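Local coordinates for protein DNA-3-methyladenine glycosidase (Bacillus halodurans, PDB 2H56) that is a DNA glycosidase of the HhH-GPD superfamily of base excision DNA repair proteins, at residues I72-V80 / V93-V103. Numbering follows the deposited sequence.
Sequences IYGRVEQLV and VSDEALRQAGV
R75 and A101 give a compact example of an arginine side chain gripping a backbone carbonyl in the turn that follows a neighbouring helix. The guanidinium presents its edge to the carbonyl, and two nitrogens converge on one acceptor: NE of R75 lies 2.9 Å from O of A101, and NH2 of R75 lies 3.1 Å from that same oxygen. Both come in from one face of the carbonyl plane, tilted about 30° out of it, while the oxygen stays almost within the guanidinium plane. A bend at chi3 (-68°) swings NE inward to the carbonyl oxygen of A101, and CA of I72 lies over one face of the guanidinium, toward its rim. The double grip fixes the rotation of the group, and its positive charge probably suits the carbonyl-rich turn after helix 95-100, where G102, with positive phi, forms a Schellman motif. Within this HhH-GPD superfamily protein, residues 72-80 of helix 66-80 run roughly antiparallel to the short helix 95-100, at 144°, and helix 105-119 lies against L98 and V103 through I108. Beneath the polar edge the packing is aliphatic. CD1 of L79 reaches between the side chains of V93, A97, L98 and A101, coming 4.0 Å from CB of A101. V76 divides its branches: CG1, anti to its own N, meets CD2 of L98, whereas CG2 sits 3.8 Å from CG2 of V103, the two valines crossing at about a right angle. That same V103 methyl also receives CG2 of I72, at 3.7 Å. Farther along, V80 places CG1 against CG2 of V93.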
ATOM      1  N   ILE A  72     -19.214  -3.371  -5.997  1.00 67.72           N
ATOM      2  CA  ILE A  72     -19.106  -4.824  -6.074  1.00 66.98           C
ATOM      3  C   ILE A  72     -18.866  -5.395  -4.700  1.00 66.79           C
ATOM      4  O   ILE A  72     -19.483  -6.361  -4.292  1.00 65.21           O
ATOM      5  CB  ILE A  72     -17.972  -5.254  -6.967  1.00 67.68           C
ATOM      6  CG1 ILE A  72     -18.275  -4.852  -8.409  1.00 65.88           C
ATOM      7  CG2 ILE A  72     -17.739  -6.753  -6.825  1.00 62.32           C
ATOM      8  CD1 ILE A  72     -17.092  -5.015  -9.331  1.00 68.81           C
ATOM      9  N   TYR A  73     -17.973  -4.768  -3.968  1.00 69.82           N
ATOM     10  CA  TYR A  73     -17.677  -5.228  -2.623  1.00 71.64           C
ATOM     11  C   TYR A  73     -18.904  -5.105  -1.713  1.00 71.69           C
ATOM     12  O   TYR A  73     -19.163  -5.971  -0.894  1.00 72.87           O
ATOM     13  CB  TYR A  73     -16.505  -4.455  -2.045  1.00 72.87           C
ATOM     14  CG  TYR A  73     -16.049  -5.032  -0.737  1.00 75.72           C
ATOM     15  CD1 TYR A  73     -15.083  -6.027  -0.696  1.00 74.34           C
ATOM     16  CD2 TYR A  73     -16.606  -4.602   0.451  1.00 71.24           C
ATOM     17  CE1 TYR A  73     -14.679  -6.552   0.487  1.00 80.92           C
ATOM     18  CE2 TYR A  73     -16.211  -5.127   1.633  1.00 79.38           C
ATOM     19  CZ  TYR A  73     -15.255  -6.100   1.652  1.00 79.39           C
ATOM     20  OH  TYR A  73     -14.897  -6.633   2.842  1.00 80.37           O
ATOM     21  N   GLY A  74     -19.670  -4.037  -1.867  1.00 70.47           N
ATOM     22  CA  GLY A  74     -20.906  -3.895  -1.095  1.00 70.84           C
ATOM     23  C   GLY A  74     -21.812  -5.091  -1.267  1.00 71.02           C
ATOM     24  O   GLY A  74     -22.433  -5.553  -0.317  1.00 72.51           O
ATOM     25  N   ARG A  75     -21.866  -5.611  -2.490  1.00 69.69           N
ATOM     26  CA  ARG A  75     -22.723  -6.732  -2.777  1.00 67.25           C
ATOM     27  C   ARG A  75     -22.140  -8.039  -2.252  1.00 67.00           C
ATOM     28  O   ARG A  75     -22.895  -8.922  -1.880  1.00 68.97           O
ATOM     29  CB  ARG A  75     -23.016  -6.816  -4.268  1.00 67.84           C
ATOM     30  CG  ARG A  75     -23.969  -5.741  -4.760  1.00 65.87           C
ATOM     31  CD  ARG A  75     -24.384  -6.026  -6.166  1.00 66.71           C
ATOM     32  NE  ARG A  75     -23.306  -5.888  -7.159  1.00 66.61           N
ATOM     33  CZ  ARG A  75     -22.946  -4.727  -7.707  1.00 69.93           C
ATOM     34  NH1 ARG A  75     -23.532  -3.595  -7.330  1.00 77.34           N
ATOM     35  NH2 ARG A  75     -21.989  -4.683  -8.622  1.00 65.27           N
ATOM     36  N   VAL A  76     -20.816  -8.170  -2.192  1.00 65.71           N
ATOM     37  CA  VAL A  76     -20.226  -9.351  -1.583  1.00 65.49           C
ATOM     38  C   VAL A  76     -20.585  -9.373  -0.099  1.00 68.00           C
ATOM     39  O   VAL A  76     -20.986 -10.430   0.451  1.00 68.15           O
ATOM     40  CB  VAL A  76     -18.699  -9.443  -1.759  1.00 65.91           C
ATOM     41  CG1 VAL A  76     -18.222 -10.719  -1.176  1.00 65.71           C
ATOM     42  CG2 VAL A  76     -18.283  -9.361  -3.237  1.00 58.74           C
ATOM     43  N   GLU A  77     -20.516  -8.207   0.549  1.00 69.23           N
ATOM     44  CA  GLU A  77     -20.850  -8.158   1.979  1.00 72.00           C
ATOM     45  C   GLU A  77     -22.277  -8.674   2.206  1.00 72.12           C
ATOM     46  O   GLU A  77     -22.513  -9.406   3.169  1.00 70.10           O
ATOM     47  CB  GLU A  77     -20.628  -6.769   2.601  1.00 70.39           C
ATOM     48  CG  GLU A  77     -19.142  -6.334   2.619  1.00 77.64           C
ATOM     49  CD  GLU A  77     -18.736  -5.388   3.785  1.00 79.66           C
ATOM     50  OE1 GLU A  77     -19.494  -4.432   4.083  1.00 79.87           O
ATOM     51  OE2 GLU A  77     -17.625  -5.604   4.376  1.00 87.84           O
ATOM     52  N   GLN A  78     -23.209  -8.333   1.307  1.00 72.66           N
ATOM     53  CA  GLN A  78     -24.590  -8.774   1.453  1.00 72.92           C
ATOM     54  C   GLN A  78     -24.691 -10.284   1.318  1.00 72.40           C
ATOM     55  O   GLN A  78     -25.373 -10.912   2.096  1.00 72.34           O
ATOM     56  CB  GLN A  78     -25.497  -8.129   0.428  1.00 74.55           C
ATOM     57  CG  GLN A  78     -25.713  -6.648   0.584  1.00 82.43           C
ATOM     58  CD  GLN A  78     -26.429  -6.060  -0.638  1.00 91.73           C
ATOM     59  OE1 GLN A  78     -27.546  -6.467  -0.946  1.00 92.71           O
ATOM     60  NE2 GLN A  78     -25.778  -5.116  -1.346  1.00 95.89           N
ATOM     61  N   LEU A  79     -23.988 -10.870   0.352  1.00 72.77           N
ATOM     62  CA  LEU A  79     -23.940 -12.339   0.201  1.00 69.10           C
ATOM     63  C   LEU A  79     -23.516 -13.008   1.486  1.00 68.44           C
ATOM     64  O   LEU A  79     -24.171 -13.925   1.899  1.00 70.21           O
ATOM     65  CB  LEU A  79     -23.000 -12.771  -0.937  1.00 67.13           C
ATOM     66  CG  LEU A  79     -23.500 -12.325  -2.314  1.00 64.45           C
ATOM     67  CD1 LEU A  79     -22.476 -12.576  -3.428  1.00 56.71           C
ATOM     68  CD2 LEU A  79     -24.891 -12.955  -2.590  1.00 46.04           C
ATOM     69  N   VAL A  80     -22.445 -12.541   2.132  1.00 70.02           N
ATOM     70  CA  VAL A  80     -22.017 -13.099   3.455  1.00 68.22           C
ATOM     71  C   VAL A  80     -22.802 -12.588   4.677  1.00 69.46           C
ATOM     72  O   VAL A  80     -22.590 -13.080   5.778  1.00 71.51           O
ATOM     73  CB  VAL A  80     -20.505 -12.910   3.724  1.00 65.45           C
ATOM     74  CG1 VAL A  80     -19.697 -13.605   2.655  1.00 64.50           C
ATOM     75  CG2 VAL A  80     -20.145 -11.461   3.770  1.00 68.72           C
ATOM     76  N   VAL A  93     -20.830 -19.344   0.006  1.00 74.50           N
ATOM     77  CA  VAL A  93     -21.216 -18.566  -1.168  1.00 68.79           C
ATOM     78  C   VAL A  93     -20.636 -19.160  -2.450  1.00 67.37           C
ATOM     79  O   VAL A  93     -19.442 -19.288  -2.567  1.00 65.11           O
ATOM     80  CB  VAL A  93     -20.671 -17.146  -1.048  1.00 68.58           C
ATOM     81  CG1 VAL A  93     -21.130 -16.292  -2.233  1.00 61.55           C
ATOM     82  CG2 VAL A  93     -21.083 -16.538   0.284  1.00 66.55           C
ATOM     83  N   SER A  94     -21.479 -19.480  -3.424  1.00 65.17           N
ATOM     84  CA  SER A  94     -21.009 -20.075  -4.657  1.00 65.17           C
ATOM     85  C   SER A  94     -20.319 -19.070  -5.560  1.00 66.49           C
ATOM     86  O   SER A  94     -20.546 -17.867  -5.472  1.00 68.94           O
ATOM     87  CB  SER A  94     -22.176 -20.632  -5.458  1.00 64.94           C
ATOM     88  OG  SER A  94     -22.980 -19.564  -5.948  1.00 63.13           O
ATOM     89  N   ASP A  95     -19.541 -19.609  -6.482  1.00 64.77           N
ATOM     90  CA  ASP A  95     -18.977 -18.865  -7.568  1.00 65.91           C
ATOM     91  C   ASP A  95     -20.027 -18.167  -8.457  1.00 66.86           C
ATOM     92  O   ASP A  95     -19.853 -17.005  -8.819  1.00 70.06           O
ATOM     93  CB  ASP A  95     -18.084 -19.814  -8.398  1.00 67.15           C
ATOM     94  CG  ASP A  95     -16.757 -20.222  -7.655  1.00 73.98           C
ATOM     95  OD1 ASP A  95     -16.532 -19.787  -6.501  1.00 75.11           O
ATOM     96  OD2 ASP A  95     -15.924 -20.974  -8.229  1.00 74.09           O
ATOM     97  N   GLU A  96     -21.111 -18.833  -8.834  1.00 68.29           N
ATOM     98  CA  GLU A  96     -22.100 -18.151  -9.680  1.00 67.75           C
ATOM     99  C   GLU A  96     -22.590 -16.922  -8.909  1.00 67.33           C
ATOM    100  O   GLU A  96     -22.746 -15.844  -9.472  1.00 69.99           O
ATOM    101  CB  GLU A  96     -23.259 -19.066 -10.112  1.00 65.31           C
ATOM    102  N   ALA A  97     -22.785 -17.058  -7.605  1.00 66.20           N
ATOM    103  CA  ALA A  97     -23.344 -15.947  -6.829  1.00 64.66           C
ATOM    104  C   ALA A  97     -22.410 -14.753  -6.918  1.00 65.75           C
ATOM    105  O   ALA A  97     -22.851 -13.636  -7.228  1.00 68.53           O
ATOM    106  CB  ALA A  97     -23.568 -16.344  -5.389  1.00 61.61           C
ATOM    107  N   LEU A  98     -21.123 -14.999  -6.648  1.00 63.71           N
ATOM    108  CA  LEU A  98     -20.076 -13.975  -6.730  1.00 61.55           C
ATOM    109  C   LEU A  98     -19.995 -13.338  -8.106  1.00 64.43           C
ATOM    110  O   LEU A  98     -19.805 -12.115  -8.222  1.00 64.51           O
ATOM    111  CB  LEU A  98     -18.720 -14.580  -6.389  1.00 61.30           C
ATOM    112  CG  LEU A  98     -18.441 -14.834  -4.900  1.00 64.80           C
ATOM    113  CD1 LEU A  98     -17.129 -15.572  -4.719  1.00 52.47           C
ATOM    114  CD2 LEU A  98     -18.464 -13.505  -4.123  1.00 55.93           C
ATOM    115  N   ARG A  99     -20.143 -14.151  -9.153  1.00 64.98           N
ATOM    116  CA  ARG A  99     -20.183 -13.607 -10.501  1.00 66.52           C
ATOM    117  C   ARG A  99     -21.388 -12.742 -10.777  1.00 65.05           C
ATOM    118  O   ARG A  99     -21.266 -11.713 -11.427  1.00 66.98           O
ATOM    119  CB  ARG A  99     -20.051 -14.722 -11.548  1.00 67.89           C
ATOM    120  CG  ARG A  99     -18.585 -15.136 -11.635  1.00 79.08           C
ATOM    121  CD  ARG A  99     -18.173 -15.838 -12.904  1.00 84.42           C
ATOM    122  NE  ARG A  99     -18.470 -15.084 -14.113  1.00 77.34           N
ATOM    123  CZ  ARG A  99     -18.324 -15.604 -15.324  1.00 75.39           C
ATOM    124  NH1 ARG A  99     -17.833 -16.826 -15.471  1.00 85.12           N
ATOM    125  NH2 ARG A  99     -18.650 -14.910 -16.390  1.00 75.87           N
ATOM    126  N   GLN A 100     -22.548 -13.135 -10.276  1.00 63.09           N
ATOM    127  CA  GLN A 100     -23.714 -12.297 -10.406  1.00 63.58           C
ATOM    128  C   GLN A 100     -23.543 -10.984  -9.678  1.00 62.51           C
ATOM    129  O   GLN A 100     -24.148  -9.989 -10.043  1.00 64.62           O
ATOM    130  CB  GLN A 100     -24.934 -13.007  -9.862  1.00 64.47           C
ATOM    131  CG  GLN A 100     -25.462 -14.000 -10.837  1.00 76.09           C
ATOM    132  CD  GLN A 100     -26.821 -14.536 -10.455  1.00 88.92           C
ATOM    133  OE1 GLN A 100     -27.496 -14.023  -9.534  1.00 90.13           O
ATOM    134  NE2 GLN A 100     -27.236 -15.590 -11.163  1.00 88.72           N
ATOM    135  N   ALA A 101     -22.750 -10.992  -8.624  1.00 60.80           N
ATOM    136  CA  ALA A 101     -22.456  -9.768  -7.893  1.00 62.21           C
ATOM    137  C   ALA A 101     -21.486  -8.865  -8.665  1.00 63.59           C
ATOM    138  O   ALA A 101     -21.292  -7.721  -8.292  1.00 63.34           O
ATOM    139  CB  ALA A 101     -21.885 -10.104  -6.489  1.00 59.26           C
ATOM    140  N   GLY A 102     -20.854  -9.382  -9.718  1.00 65.01           N
ATOM    141  CA  GLY A 102     -19.926  -8.589 -10.508  1.00 65.29           C
ATOM    142  C   GLY A 102     -18.466  -8.884 -10.264  1.00 66.07           C
ATOM    143  O   GLY A 102     -17.603  -8.196 -10.805  1.00 69.33           O
ATOM    144  N   VAL A 103     -18.158  -9.888  -9.451  1.00 65.44           N
ATOM    145  CA  VAL A 103     -16.751 -10.236  -9.235  1.00 64.99           C
ATOM    146  C   VAL A 103     -16.319 -11.022 -10.417  1.00 63.18           C
ATOM    147  O   VAL A 103     -16.983 -11.983 -10.774  1.00 67.05           O
ATOM    148  CB  VAL A 103     -16.508 -11.099  -7.975  1.00 63.79           C
ATOM    149  CG1 VAL A 103     -15.007 -11.327  -7.812  1.00 62.93           C
ATOM    150  CG2 VAL A 103     -17.085 -10.422  -6.734  1.00 63.84           C
TER